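Local coordinates for protein mannan endo-1,4-beta-mannosidase (Mytilus edulis, PDB 2C0H) that hydrolyses internal beta-1,4-mannosidic linkages in mannans, galactomannans and glucomannans, cutting oligosaccharides of four or more mannose units, at residues W65-G70 / K143-A148; T73-N78 / G84-L89; F109-G114 / Q135-H140; Y122-L127 / G202-W207. The protein carries 3 engineered substitutions. One frame throughout, in Å; residues are numbered along the deposited sequence.

Contact 1 (W65-G70 / K143-A148); sequences WLHIEG and KPMANA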
loop_
_atom_site.group_PDB
_atom_site.type_symbol
_atom_site.label_atom_id
_atom_site.label_comp_id
_atom_site.label_asym_id
_atom_site.label_seq_id
_atom_site.Cartn_x
_atom_site.Cartn_y
_atom_site.Cartn_z
ATOM N N TRP A 65 -5.000 -1.084 7.262
ATOM C CA TRP A 65 -4.047 -2.162 7.581
ATOM C C TRP A 65 -4.769 -3.363 8.203
ATOM O O TRP A 65 -5.637 -3.209 9.072
ATOM C CB TRP A 65 -2.946 -1.650 8.517
ATOM C CG TRP A 65 -2.001 -0.596 7.934
ATOM C CD1 TRP A 65 -2.126 0.078 6.739
ATOM C CD2 TRP A 65 -0.825 -0.096 8.549
ATOM N NE1 TRP A 65 -1.084 0.954 6.584
ATOM C CE2 TRP A 65 -0.278 0.883 7.690
ATOM C CE3 TRP A 65 -0.178 -0.367 9.762
ATOM C CZ2 TRP A 65 0.908 1.571 8.001
ATOM C CZ3 TRP A 65 0.993 0.315 10.067
ATOM C CH2 TRP A 65 1.519 1.270 9.192
ATOM N N LEU A 66 -4.390 -4.569 7.761
ATOM C CA LEU A 66 -5.087 -5.802 8.102
ATOM C C LEU A 66 -4.305 -6.664 9.130
ATOM O O LEU A 66 -4.520 -6.527 10.336
ATOM C CB LEU A 66 -5.419 -6.583 6.810
ATOM C CG LEU A 66 -6.396 -7.764 6.965
ATOM C CD1 LEU A 66 -7.807 -7.312 7.276
ATOM C CD2 LEU A 66 -6.430 -8.589 5.694
ATOM N N HIS A 67 -3.366 -7.505 8.702
ATOM C CA HIS A 67 -2.679 -8.405 9.662
ATOM C C HIS A 67 -1.606 -7.729 10.513
ATOM O O HIS A 67 -1.470 -8.062 11.692
ATOM C CB HIS A 67 -2.005 -9.591 8.968
ATOM C CG HIS A 67 -2.867 -10.324 7.994
ATOM N ND1 HIS A 67 -4.120 -10.801 8.304
ATOM C CD2 HIS A 67 -2.595 -10.762 6.743
ATOM C CE1 HIS A 67 -4.604 -11.460 7.261
ATOM N NE2 HIS A 67 -3.693 -11.453 6.304
ATOM N N ILE A 68 -0.821 -6.840 9.887
ATOM C CA ILE A 68 0.282 -6.078 10.494
ATOM C C ILE A 68 1.490 -6.970 10.816
ATOM O O ILE A 68 2.398 -7.096 9.982
ATOM C CB ILE A 68 -0.221 -5.201 11.652
ATOM C CG1 ILE A 68 -1.358 -4.308 11.108
ATOM C CG2 ILE A 68 0.926 -4.381 12.226
ATOM C CD1 ILE A 68 -1.795 -3.133 11.995
ATOM N N GLU A 69 1.514 -7.589 11.992
ATOM C CA GLU A 69 2.569 -8.563 12.325
ATOM C C GLU A 69 1.954 -9.874 12.812
ATOM O O GLU A 69 2.620 -10.653 13.500
ATOM C CB GLU A 69 3.501 -8.017 13.423
ATOM C CG GLU A 69 4.520 -6.967 13.008
ATOM C CD GLU A 69 5.443 -6.591 14.174
ATOM O OE1 GLU A 69 6.653 -6.884 14.119
ATOM O OE2 GLU A 69 4.942 -6.027 15.171
ATOM N N GLY A 70 0.683 -10.097 12.495
ATOM C CA GLY A 70 -0.007 -11.330 12.857
ATOM C C GLY A 70 -0.508 -11.402 14.284
ATOM O O GLY A 70 -0.687 -12.495 14.806
ATOM N N LYS A 143 -5.105 -16.693 -0.492
ATOM C CA LYS A 143 -5.956 -17.088 -1.613
ATOM C C LYS A 143 -7.459 -17.124 -1.257
ATOM O O LYS A 143 -8.278 -16.567 -1.996
ATOM C CB LYS A 143 -5.461 -18.396 -2.253
ATOM C CG LYS A 143 -4.242 -18.209 -3.098
ATOM C CD LYS A 143 -3.874 -19.471 -3.867
ATOM C CE LYS A 143 -2.765 -19.214 -4.828
ATOM N NZ LYS A 143 -2.351 -20.481 -5.532
ATOM N N PRO A 144 -7.843 -17.780 -0.143
ATOM C CA PRO A 144 -9.247 -17.759 0.296
ATOM C C PRO A 144 -9.838 -16.351 0.423
ATOM O O PRO A 144 -10.962 -16.112 -0.010
ATOM C CB PRO A 144 -9.194 -18.475 1.653
ATOM C CG PRO A 144 -8.040 -19.392 1.524
ATOM C CD PRO A 144 -7.024 -18.668 0.703
ATOM N N MET A 145 -9.061 -15.429 0.981
ATOM C CA MET A 145 -9.506 -14.066 1.184
ATOM C C MET A 145 -9.697 -13.338 -0.149
ATOM O O MET A 145 -10.749 -12.732 -0.392
ATOM C CB MET A 145 -8.488 -13.334 2.051
ATOM C CG MET A 145 -8.915 -12.025 2.585
ATOM S SD MET A 145 -7.833 -11.629 3.993
ATOM C CE MET A 145 -6.206 -11.844 3.271
ATOM N N ALA A 146 -8.693 -13.417 -1.015
ATOM C CA ALA A 146 -8.733 -12.710 -2.293
ATOM C C ALA A 146 -9.827 -13.281 -3.190
ATOM O O ALA A 146 -10.504 -12.547 -3.902
ATOM C CB ALA A 146 -7.400 -12.765 -2.975
ATOM N N ASN A 147 -10.021 -14.593 -3.143
ATOM C CA ASN A 147 -11.064 -15.208 -3.963
ATOM C C ASN A 147 -12.478 -14.829 -3.494
ATOM O O ASN A 147 -13.369 -14.547 -4.301
ATOM C CB ASN A 147 -10.888 -16.729 -3.947
ATOM C CG ASN A 147 -11.654 -17.411 -5.050
ATOM O OD1 ASN A 147 -11.486 -17.089 -6.228
ATOM N ND2 ASN A 147 -12.503 -18.349 -4.678
ATOM N N ALA A 148 -12.681 -14.789 -2.184
ATOM C CA ALA A 148 -13.989 -14.513 -1.608
ATOM C C ALA A 148 -14.457 -13.074 -1.863
ATOM O O ALA A 148 -15.647 -12.828 -2.009
ATOM C CB ALA A 148 -13.973 -14.788 -0.112
#
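Across this contact Leu-66, on strand 61-68, and Met-145, on helix 131-149, have the nearest alpha carbons, with CA atoms 11.6 Å apart, so long side chains must bridge the gap. Leu-66 and Met-145 do this tip to tip, CD2 of Leu-66 lying 3.8 Å from SD of Met-145. The methionine leaves the helix with CG anti to the backbone N (chi1 -168°) and bends only at its last torsion, chi3 52°, which brings CE within 4.0 Å of NE2 of His-67. That methyl meets the imidazole obliquely. In the TIM barrel of family 5 glycoside hydrolases, parallel strands carry residues outward to the surrounding helices; here the two consecutive residues Leu-66 and His-67 both point to the helix, because psi of Leu-66 departs from extended geometry. Trp-65, just before them, points elsewhere and is a probable substrate-binding residue. CD2 of Leu-66 also lies over one face of the His-67 ring, 3.7 Å above its plane and offset toward the rim. Both ring nitrogens have hydrogen-bond partners, NE2 with Tyr-137 OH and ND1 with Thr-73 OG1, which fix the rotation of the imidazole beside the thioether. Met-93 of helix 89-102 touches both Leu-66 and Met-145.

Contact 2 (T73-N78 / G84-L89); sequences TPEFDN and GIDNTL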
loop_
_atom_site.group_PDB
_atom_site.type_symbol
_atom_site.label_atom_id
_atom_site.label_comp_id
_atom_site.label_asym_id
_atom_site.label_seq_id
_atom_site.Cartn_x
_atom_site.Cartn_y
_atom_site.Cartn_z
ATOM N N THR A 73 -4.838 -11.936 13.300
ATOM C CA THR A 73 -5.102 -12.675 12.057
ATOM C C THR A 73 -3.804 -12.726 11.229
ATOM O O THR A 73 -2.959 -11.858 11.346
ATOM C CB THR A 73 -6.229 -12.024 11.208
ATOM O OG1 THR A 73 -5.766 -10.775 10.663
ATOM C CG2 THR A 73 -7.515 -11.780 12.034
ATOM N N PRO A 74 -3.598 -13.779 10.419
ATOM C CA PRO A 74 -4.371 -15.005 10.324
ATOM C C PRO A 74 -4.095 -15.917 11.516
ATOM O O PRO A 74 -3.469 -15.481 12.478
ATOM C CB PRO A 74 -3.845 -15.613 9.021
ATOM C CG PRO A 74 -2.461 -15.211 8.961
ATOM C CD PRO A 74 -2.435 -13.802 9.514
ATOM N N GLU A 75 -4.536 -17.178 11.452
ATOM C CA GLU A 75 -4.269 -18.142 12.519
ATOM C C GLU A 75 -2.946 -18.891 12.290
ATOM O O GLU A 75 -2.734 -19.439 11.207
ATOM C CB GLU A 75 -5.423 -19.145 12.616
ATOM C CG GLU A 75 -6.797 -18.512 12.847
ATOM C CD GLU A 75 -6.831 -17.549 14.038
ATOM O OE1 GLU A 75 -6.725 -18.030 15.189
ATOM O OE2 GLU A 75 -6.980 -16.311 13.832
ATOM N N PHE A 76 -2.077 -18.902 13.299
ATOM C CA PHE A 76 -0.751 -19.560 13.246
ATOM C C PHE A 76 -0.691 -20.792 14.147
ATOM O O PHE A 76 -1.261 -20.792 15.252
ATOM C CB PHE A 76 0.356 -18.601 13.701
ATOM C CG PHE A 76 0.625 -17.471 12.757
ATOM C CD1 PHE A 76 1.656 -17.553 11.827
ATOM C CD2 PHE A 76 -0.140 -16.316 12.803
ATOM C CE1 PHE A 76 1.921 -16.508 10.957
ATOM C CE2 PHE A 76 0.124 -15.271 11.930
ATOM C CZ PHE A 76 1.142 -15.372 11.014
ATOM N N ASP A 77 0.039 -21.817 13.707
ATOM C CA ASP A 77 0.344 -22.936 14.594
ATOM C C ASP A 77 1.569 -22.631 15.459
ATOM O O ASP A 77 2.203 -21.583 15.330
ATOM C CB ASP A 77 0.435 -24.273 13.825
ATOM C CG ASP A 77 1.738 -24.477 13.057
ATOM O OD1 ASP A 77 2.741 -23.743 13.209
ATOM O OD2 ASP A 77 1.767 -25.480 12.277
ATOM N N ASN A 78 1.931 -23.549 16.354
ATOM C CA ASN A 78 3.036 -23.299 17.280
ATOM C C ASN A 78 4.427 -23.119 16.619
ATOM O O ASN A 78 5.342 -22.575 17.232
ATOM C CB ASN A 78 3.121 -24.412 18.335
ATOM C CG ASN A 78 1.963 -24.413 19.311
ATOM O OD1 ASN A 78 1.286 -23.405 19.513
ATOM N ND2 ASN A 78 1.717 -25.574 19.927
ATOM N N GLY A 84 -5.161 -21.237 8.823
ATOM C CA GLY A 84 -6.425 -20.794 8.285
ATOM C C GLY A 84 -6.730 -19.399 8.758
ATOM O O GLY A 84 -5.831 -18.680 9.192
ATOM N N ILE A 85 -8.004 -19.039 8.637
ATOM C CA ILE A 85 -8.518 -17.763 9.092
ATOM C C ILE A 85 -9.774 -17.986 9.922
ATOM O O ILE A 85 -10.505 -18.978 9.750
ATOM C CB ILE A 85 -8.799 -16.810 7.899
ATOM C CG1 ILE A 85 -9.794 -17.431 6.908
ATOM C CG2 ILE A 85 -7.482 -16.442 7.214
ATOM C CD1 ILE A 85 -10.093 -16.555 5.711
ATOM N N ASP A 86 -10.035 -17.064 10.835
ATOM C CA ASP A 86 -11.177 -17.220 11.710
ATOM C C ASP A 86 -12.477 -16.956 10.938
ATOM O O ASP A 86 -12.470 -16.303 9.881
ATOM C CB ASP A 86 -11.046 -16.315 12.916
ATOM C CG ASP A 86 -11.279 -14.892 12.574
ATOM O OD1 ASP A 86 -10.289 -14.203 12.234
ATOM O OD2 ASP A 86 -12.457 -14.479 12.622
ATOM N N ASN A 87 -13.580 -17.489 11.458
ATOM C CA ASN A 87 -14.822 -17.573 10.685
ATOM C C ASN A 87 -15.611 -16.274 10.495
ATOM O O ASN A 87 -16.634 -16.278 9.813
ATOM C CB ASN A 87 -15.746 -18.684 11.217
ATOM C CG ASN A 87 -16.182 -18.472 12.648
ATOM O OD1 ASN A 87 -16.211 -17.344 13.151
ATOM N ND2 ASN A 87 -16.541 -19.571 13.321
ATOM N N THR A 88 -15.142 -15.174 11.075
ATOM C CA THR A 88 -15.743 -13.874 10.782
ATOM C C THR A 88 -14.793 -12.904 10.076
ATOM O O THR A 88 -15.170 -11.753 9.843
ATOM C CB THR A 88 -16.333 -13.212 12.052
ATOM O OG1 THR A 88 -15.311 -13.092 13.041
ATOM C CG2 THR A 88 -17.476 -14.042 12.599
ATOM N N LEU A 89 -13.586 -13.332 9.693
ATOM C CA LEU A 89 -12.676 -12.415 8.978
ATOM C C LEU A 89 -13.286 -11.941 7.662
ATOM O O LEU A 89 -13.374 -10.741 7.397
ATOM C CB LEU A 89 -11.295 -13.043 8.733
ATOM C CG LEU A 89 -10.283 -12.190 7.943
ATOM C CD1 LEU A 89 -10.080 -10.810 8.608
ATOM C CD2 LEU A 89 -8.938 -12.889 7.757
HETATM O O HOH W 1 -7.917 -15.191 11.468
#
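Glu-75 leaves the backbone with CG anti to its carbonyl carbon (chi1 -57°) and bends at chi2 (-52°), while Asp-86 holds CG between its own N and carbonyl carbon (chi1 73°); the two carboxylates come close, their planes nearly perpendicular. They belong to a short, weakly bonded beta hairpin, strands 75-76 and 82-84, and to the chain leaving it, in the excursion between strand 61-68 and helix 89-102 of the barrel. Glu-75 N donates to Gly-84 O at 3.0 Å. Glu-75 OE2 and Asp-86 OD1 are like charges 4.2 Å apart, and one water bridges them and probably eases their repulsion: it donates to OE2 of Glu-75 at 2.8 Å and to OD1 of Asp-86 at 2.7 Å, while accepting from the backbone N of Asp-86. OD2 of Asp-86 takes the N-H of Thr-88 from above the carboxylate plane, closing an Asx turn, and also accepts from His-37 N. With an alanine here the water would probably lose an acceptor and the amides of Thr-88 and His-37 would be left without their carboxylate mate. Alongside these polar groups, Pro-74, preceded by a cis peptide, sets its CB 4.1 Å from CG2 of Ile-85.

Contact 3 (F109-G114 / Q135-H140); sequences FTLWNG and QSYIDH
Trp-112 presents the edge of its indole to the face of Tyr-137, a T-shaped pair that is tilted, with planes at 65° and the indole six-membered ring centroid 5.0 Å from that of the phenol. The pair joins strand 106-113 to helix 131-149 within a beta-alpha-beta crossover of the TIM barrel, whose next strand, 155-162, runs parallel to the first. One atom does most of the touching: CZ2 of Trp-112 stands over the centre of the phenol ring and comes within 3.5 Å of Tyr-137 CZ. Tyr-137 reaches in from the helix with its ring anti to the backbone N (chi1 173°), and the two side chains run antiparallel, one past the other. Leu-111 meets the far end of the phenol obliquely, its CD2 and CD1 lying 3.7 and 3.8 Å from Tyr-137 OH. That hydroxyl, buried among apolar groups, is satisfied by a hydrogen bond with NE2 of His-67. Trp-112 is fixed from another quarter by NE1 bonding to OE1 of Gln-208, and its ring also meets those of His-67 and Phe-204. A leucine in place of Tyr-137 would probably leave His-67 NE2 without its hydroxyl mate and open a gap under the indole edge, allowing Trp-112 to shift. On the helix's outer side, NE2 of Gln-135 donates to OD1 of Asp-139 at 3.0 Å, in its own amide plane but from above that of the carboxylate.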
loop_
_atom_site.group_PDB
_atom_site.type_symbol
_atom_site.label_atom_id
_atom_site.label_comp_id
_atom_site.label_asym_id
_atom_site.label_seq_id
_atom_site.Cartn_x
_atom_site.Cartn_y
_atom_site.Cartn_z
ATOM N N PHE A 109 -6.573 -2.803 1.147
ATOM C CA PHE A 109 -6.135 -3.493 2.351
ATOM C C PHE A 109 -4.608 -3.741 2.331
ATOM O O PHE A 109 -4.057 -4.272 1.361
ATOM C CB PHE A 109 -6.850 -4.848 2.495
ATOM C CG PHE A 109 -8.318 -4.758 2.842
ATOM C CD1 PHE A 109 -8.717 -4.435 4.134
ATOM C CD2 PHE A 109 -9.288 -5.084 1.919
ATOM C CE1 PHE A 109 -10.057 -4.396 4.482
ATOM C CE2 PHE A 109 -10.634 -5.036 2.256
ATOM C CZ PHE A 109 -11.018 -4.701 3.540
ATOM N N THR A 110 -3.915 -3.348 3.398
ATOM C CA THR A 110 -2.467 -3.572 3.525
ATOM C C THR A 110 -2.222 -4.783 4.425
ATOM O O THR A 110 -2.624 -4.798 5.586
ATOM C CB THR A 110 -1.748 -2.343 4.123
ATOM O OG1 THR A 110 -2.055 -1.202 3.328
ATOM C CG2 THR A 110 -0.270 -2.512 4.129
ATOM N N LEU A 111 -1.554 -5.801 3.903
ATOM C CA LEU A 111 -1.446 -7.068 4.618
ATOM C C LEU A 111 -0.493 -6.996 5.828
ATOM O O LEU A 111 -0.927 -7.303 6.940
ATOM C CB LEU A 111 -0.978 -8.177 3.648
ATOM C CG LEU A 111 -1.931 -8.480 2.495
ATOM C CD1 LEU A 111 -1.246 -9.542 1.631
ATOM C CD2 LEU A 111 -3.297 -8.925 2.932
ATOM N N TRP A 112 0.758 -6.600 5.599
ATOM C CA TRP A 112 1.847 -6.633 6.606
ATOM C C TRP A 112 2.486 -5.271 6.844
ATOM O O TRP A 112 2.306 -4.344 6.057
ATOM C CB TRP A 112 2.937 -7.619 6.185
ATOM C CG TRP A 112 2.391 -8.961 5.805
ATOM C CD1 TRP A 112 2.275 -9.466 4.536
ATOM C CD2 TRP A 112 1.876 -9.967 6.682
ATOM N NE1 TRP A 112 1.730 -10.704 4.579
ATOM C CE2 TRP A 112 1.469 -11.046 5.877
ATOM C CE3 TRP A 112 1.704 -10.055 8.072
ATOM C CZ2 TRP A 112 0.917 -12.218 6.412
ATOM C CZ3 TRP A 112 1.146 -11.222 8.605
ATOM C CH2 TRP A 112 0.764 -12.286 7.765
ATOM N N ASN A 113 3.254 -5.162 7.926
ATOM C CA ASN A 113 3.993 -3.927 8.251
ATOM C C ASN A 113 5.467 -4.197 8.597
ATOM O O ASN A 113 5.768 -4.999 9.494
ATOM C CB ASN A 113 3.308 -3.248 9.439
ATOM C CG ASN A 113 3.947 -1.925 9.804
ATOM O OD1 ASN A 113 4.563 -1.264 8.977
ATOM N ND2 ASN A 113 3.789 -1.534 11.066
ATOM N N GLY A 114 6.379 -3.484 7.937
ATOM C CA GLY A 114 7.817 -3.575 8.189
ATOM C C GLY A 114 8.439 -2.376 8.904
ATOM O O GLY A 114 9.658 -2.304 9.045
ATOM N N GLN A 135 4.423 -20.199 1.967
ATOM C CA GLN A 135 3.437 -20.937 1.190
ATOM C C GLN A 135 2.167 -21.296 1.984
ATOM O O GLN A 135 1.065 -21.289 1.436
ATOM C CB GLN A 135 4.070 -22.192 0.587
ATOM C CG GLN A 135 3.214 -22.843 -0.487
ATOM C CD GLN A 135 3.067 -21.975 -1.719
ATOM O OE1 GLN A 135 4.056 -21.497 -2.274
ATOM N NE2 GLN A 135 1.827 -21.757 -2.143
ATOM N N SER A 136 2.306 -21.587 3.286
ATOM C CA SER A 136 1.141 -21.882 4.124
ATOM C C SER A 136 0.211 -20.670 4.248
ATOM O O SER A 136 -1.002 -20.809 4.246
ATOM C CB SER A 136 1.527 -22.429 5.501
ATOM O OG SER A 136 2.153 -21.464 6.329
ATOM N N TYR A 137 0.794 -19.480 4.341
ATOM C CA TYR A 137 -0.006 -18.264 4.358
ATOM C C TYR A 137 -0.781 -18.080 3.057
ATOM O O TYR A 137 -1.964 -17.729 3.060
ATOM C CB TYR A 137 0.855 -17.016 4.658
ATOM C CG TYR A 137 0.053 -15.740 4.506
ATOM C CD1 TYR A 137 -0.983 -15.452 5.388
ATOM C CD2 TYR A 137 0.285 -14.861 3.446
ATOM C CE1 TYR A 137 -1.781 -14.315 5.217
ATOM C CE2 TYR A 137 -0.487 -13.716 3.294
ATOM C CZ TYR A 137 -1.511 -13.455 4.172
ATOM O OH TYR A 137 -2.310 -12.336 3.998
ATOM N N ILE A 138 -0.094 -18.318 1.953
ATOM C CA ILE A 138 -0.681 -18.179 0.633
ATOM C C ILE A 138 -1.858 -19.145 0.454
ATOM O O ILE A 138 -2.935 -18.756 0.032
ATOM C CB ILE A 138 0.418 -18.361 -0.456
ATOM C CG1 ILE A 138 1.345 -17.124 -0.497
ATOM C CG2 ILE A 138 -0.192 -18.643 -1.828
ATOM C CD1 ILE A 138 2.623 -17.319 -1.286
ATOM N N ASP A 139 -1.657 -20.402 0.826
ATOM C CA ASP A 139 -2.653 -21.441 0.598
ATOM C C ASP A 139 -3.849 -21.363 1.536
ATOM O O ASP A 139 -4.977 -21.588 1.123
ATOM C CB ASP A 139 -1.993 -22.818 0.741
ATOM C CG ASP A 139 -1.043 -23.153 -0.399
ATOM O OD1 ASP A 139 -0.995 -22.430 -1.415
ATOM O OD2 ASP A 139 -0.314 -24.163 -0.276
ATOM N N HIS A 140 -3.603 -21.038 2.804
ATOM C CA HIS A 140 -4.624 -21.129 3.839
ATOM C C HIS A 140 -5.310 -19.815 4.227
ATOM O O HIS A 140 -6.340 -19.836 4.891
ATOM C CB HIS A 140 -4.035 -21.798 5.086
ATOM C CG HIS A 140 -3.633 -23.217 4.861
ATOM N ND1 HIS A 140 -4.540 -24.194 4.503
ATOM C CD2 HIS A 140 -2.426 -23.822 4.914
ATOM C CE1 HIS A 140 -3.902 -25.342 4.349
ATOM N NE2 HIS A 140 -2.619 -25.142 4.585
#

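Contact 4 (Y122-L127 / G202-W207); sequences YRLNGL and GRFVNW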
loop_
_atom_site.group_PDB
_atom_site.type_symbol
_atom_site.label_atom_id
_atom_site.label_comp_id
_atom_site.label_asym_id
_atom_site.label_seq_id
_atom_site.Cartn_x
_atom_site.Cartn_y
_atom_site.Cartn_z
ATOM N N TYR A 122 8.097 -12.372 15.382
ATOM C CA TYR A 122 8.500 -13.716 14.981
ATOM C C TYR A 122 7.517 -14.371 14.004
ATOM O O TYR A 122 7.941 -15.192 13.174
ATOM C CB TYR A 122 8.689 -14.624 16.198
ATOM C CG TYR A 122 7.425 -14.938 16.978
ATOM C CD1 TYR A 122 6.683 -16.093 16.722
ATOM C CD2 TYR A 122 6.981 -14.100 17.996
ATOM C CE1 TYR A 122 5.528 -16.382 17.430
ATOM C CE2 TYR A 122 5.821 -14.385 18.711
ATOM C CZ TYR A 122 5.093 -15.532 18.425
ATOM O OH TYR A 122 3.947 -15.824 19.128
ATOM N N ARG A 123 6.228 -14.038 14.101
ATOM C CA ARG A 123 5.212 -14.617 13.193
ATOM C C ARG A 123 5.488 -14.158 11.761
ATOM O O ARG A 123 5.576 -14.971 10.832
ATOM C CB ARG A 123 3.777 -14.270 13.630
ATOM C CG ARG A 123 3.342 -14.959 14.932
ATOM C CD ARG A 123 1.987 -14.471 15.452
ATOM N NE ARG A 123 1.746 -15.007 16.792
ATOM C CZ ARG A 123 0.804 -14.604 17.641
ATOM N NH1 ARG A 123 -0.049 -13.634 17.333
ATOM N NH2 ARG A 123 0.718 -15.184 18.827
ATOM N N LEU A 124 5.623 -12.855 11.561
ATOM C CA LEU A 124 5.965 -12.330 10.245
ATOM C C LEU A 124 7.358 -12.779 9.789
ATOM O O LEU A 124 7.567 -13.105 8.623
ATOM C CB LEU A 124 5.855 -10.791 10.252
ATOM C CG LEU A 124 6.286 -10.041 8.998
ATOM C CD1 LEU A 124 5.527 -10.464 7.762
ATOM C CD2 LEU A 124 6.087 -8.548 9.226
ATOM N N ASN A 125 8.323 -12.800 10.706
ATOM C CA ASN A 125 9.688 -13.221 10.406
ATOM C C ASN A 125 9.753 -14.583 9.726
ATOM O O ASN A 125 10.486 -14.767 8.754
ATOM C CB ASN A 125 10.543 -13.247 11.673
ATOM C CG ASN A 125 11.958 -13.696 11.395
ATOM O OD1 ASN A 125 12.329 -14.833 11.686
ATOM N ND2 ASN A 125 12.745 -12.832 10.793
ATOM N N GLY A 126 9.000 -15.529 10.260
ATOM C CA GLY A 126 8.947 -16.862 9.674
ATOM C C GLY A 126 8.516 -16.855 8.227
ATOM O O GLY A 126 9.055 -17.595 7.402
ATOM N N LEU A 127 7.512 -16.044 7.914
ATOM C CA LEU A 127 6.991 -15.956 6.541
ATOM C C LEU A 127 8.024 -15.292 5.610
ATOM O O LEU A 127 8.092 -15.575 4.419
ATOM C CB LEU A 127 5.670 -15.165 6.520
ATOM C CG LEU A 127 4.520 -15.618 7.428
ATOM C CD1 LEU A 127 3.268 -14.766 7.222
ATOM C CD2 LEU A 127 4.184 -17.077 7.204
ATOM N N GLY A 202 12.267 -9.015 -1.870
ATOM C CA GLY A 202 11.764 -9.215 -3.227
ATOM C C GLY A 202 10.996 -10.514 -3.402
ATOM O O GLY A 202 9.950 -10.562 -4.047
ATOM N N ARG A 203 11.520 -11.592 -2.840
ATOM C CA ARG A 203 10.812 -12.872 -2.875
ATOM C C ARG A 203 9.447 -12.824 -2.163
ATOM O O ARG A 203 8.453 -13.324 -2.656
ATOM C CB ARG A 203 11.685 -13.957 -2.263
ATOM C CG ARG A 203 11.026 -15.302 -2.207
ATOM C CD ARG A 203 11.951 -16.313 -1.610
ATOM N NE ARG A 203 12.173 -16.093 -0.174
ATOM C CZ ARG A 203 13.190 -16.612 0.519
ATOM N NH1 ARG A 203 14.095 -17.393 -0.065
ATOM N NH2 ARG A 203 13.296 -16.367 1.817
ATOM N N PHE A 204 9.406 -12.210 -0.988
ATOM C CA PHE A 204 8.172 -12.076 -0.215
ATOM C C PHE A 204 7.059 -11.389 -1.034
ATOM O O PHE A 204 5.904 -11.831 -1.071
ATOM C CB PHE A 204 8.525 -11.272 1.039
ATOM C CG PHE A 204 7.439 -11.195 2.105
ATOM C CD1 PHE A 204 7.103 -12.297 2.899
ATOM C CD2 PHE A 204 6.828 -9.980 2.387
ATOM C CE1 PHE A 204 6.139 -12.192 3.893
ATOM C CE2 PHE A 204 5.871 -9.873 3.385
ATOM C CZ PHE A 204 5.525 -10.970 4.138
ATOM N N VAL A 205 7.433 -10.309 -1.714
ATOM C CA VAL A 205 6.496 -9.549 -2.511
ATOM C C VAL A 205 6.103 -10.328 -3.767
ATOM O O VAL A 205 4.929 -10.448 -4.067
ATOM C CB VAL A 205 7.081 -8.183 -2.882
ATOM C CG1 VAL A 205 6.180 -7.466 -3.836
ATOM C CG2 VAL A 205 7.313 -7.335 -1.595
ATOM N N ASN A 206 7.101 -10.850 -4.480
ATOM C CA ASN A 206 6.858 -11.624 -5.710
ATOM C C ASN A 206 5.860 -12.779 -5.489
ATOM O O ASN A 206 4.921 -12.982 -6.273
ATOM C CB ASN A 206 8.204 -12.146 -6.224
ATOM C CG ASN A 206 8.110 -12.972 -7.497
ATOM O OD1 ASN A 206 8.500 -14.151 -7.499
ATOM N ND2 ASN A 206 7.671 -12.360 -8.589
ATOM N N TRP A 207 6.045 -13.548 -4.421
ATOM C CA TRP A 207 5.167 -14.711 -4.194
ATOM C C TRP A 207 3.718 -14.331 -3.833
ATOM O O TRP A 207 2.760 -14.975 -4.252
ATOM C CB TRP A 207 5.761 -15.622 -3.122
ATOM C CG TRP A 207 6.951 -16.465 -3.576
ATOM C CD1 TRP A 207 7.845 -16.175 -4.562
ATOM C CD2 TRP A 207 7.327 -17.738 -3.049
ATOM N NE1 TRP A 207 8.778 -17.192 -4.676
ATOM C CE2 TRP A 207 8.481 -18.156 -3.752
ATOM C CE3 TRP A 207 6.802 -18.561 -2.046
ATOM C CZ2 TRP A 207 9.121 -19.376 -3.491
ATOM C CZ3 TRP A 207 7.450 -19.780 -1.775
ATOM C CH2 TRP A 207 8.588 -20.164 -2.505
#
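Phe-204 of helix 198-215 pushes its ring against Leu-124 and Leu-127 of helix 121-129, and this one side chain carries the whole close part of the contact. A chi1 of -171° turns the ring to the far side of CB from its own amide nitrogen, which gives it the reach to meet both leucines. Its CZ lies 3.7 Å from CD1 of Leu-124, the two side chains crossing at about a right angle, and its CE1 is 4.0 Å from CB of Leu-127. The carbonyl of Leu-127 approaches the ring edge near its plane, O being 3.7 Å from CD1 of Phe-204; this buried oxygen has no hydrogen-bond partner in the model, and the C-H edge may compensate it weakly. On the more exposed side the two segments do not touch. Arg-203 makes no contact with 122-127 and donates instead to the carbonyl of Met-128, while its CG lies over one face of the Trp-207 indole. Arg-123 turns to bond Gly-70 O. Trp-112 of strand 106-113 touches both leucines and meets the Phe-204 ring, so that ring packs against both helix 121-129 and strand 106-113. Helix 121-129, which follows strand 106-113 and precedes helix 131-149, thus packs on helix 198-215 outside the strands of the family 5 TIM barrel.

How the contacts relate
Contacts 1, 3 and 4 are buried, whereas contact 2 is only partly so and lies farthest from the centre of the chain. Contacts 1 and 3 share helix 131-149 and reach neighbouring strands of one sheet, and His-67 is the residue that joins contacts 1, 2 and 3. The chemistry of contacts 1 and 3 is mostly apolar, thioether against methyl and imidazole in one, aromatic in the other. Contact 4 joins two helices instead, and adjoins contact 3 where Trp-112 meets Leu-127 and Phe-204. Contact 2, nearer solvent, replaces such packing with carboxylates, a water and backbone bonds, yet Pro-74 touches Tyr-137 and Trp-112.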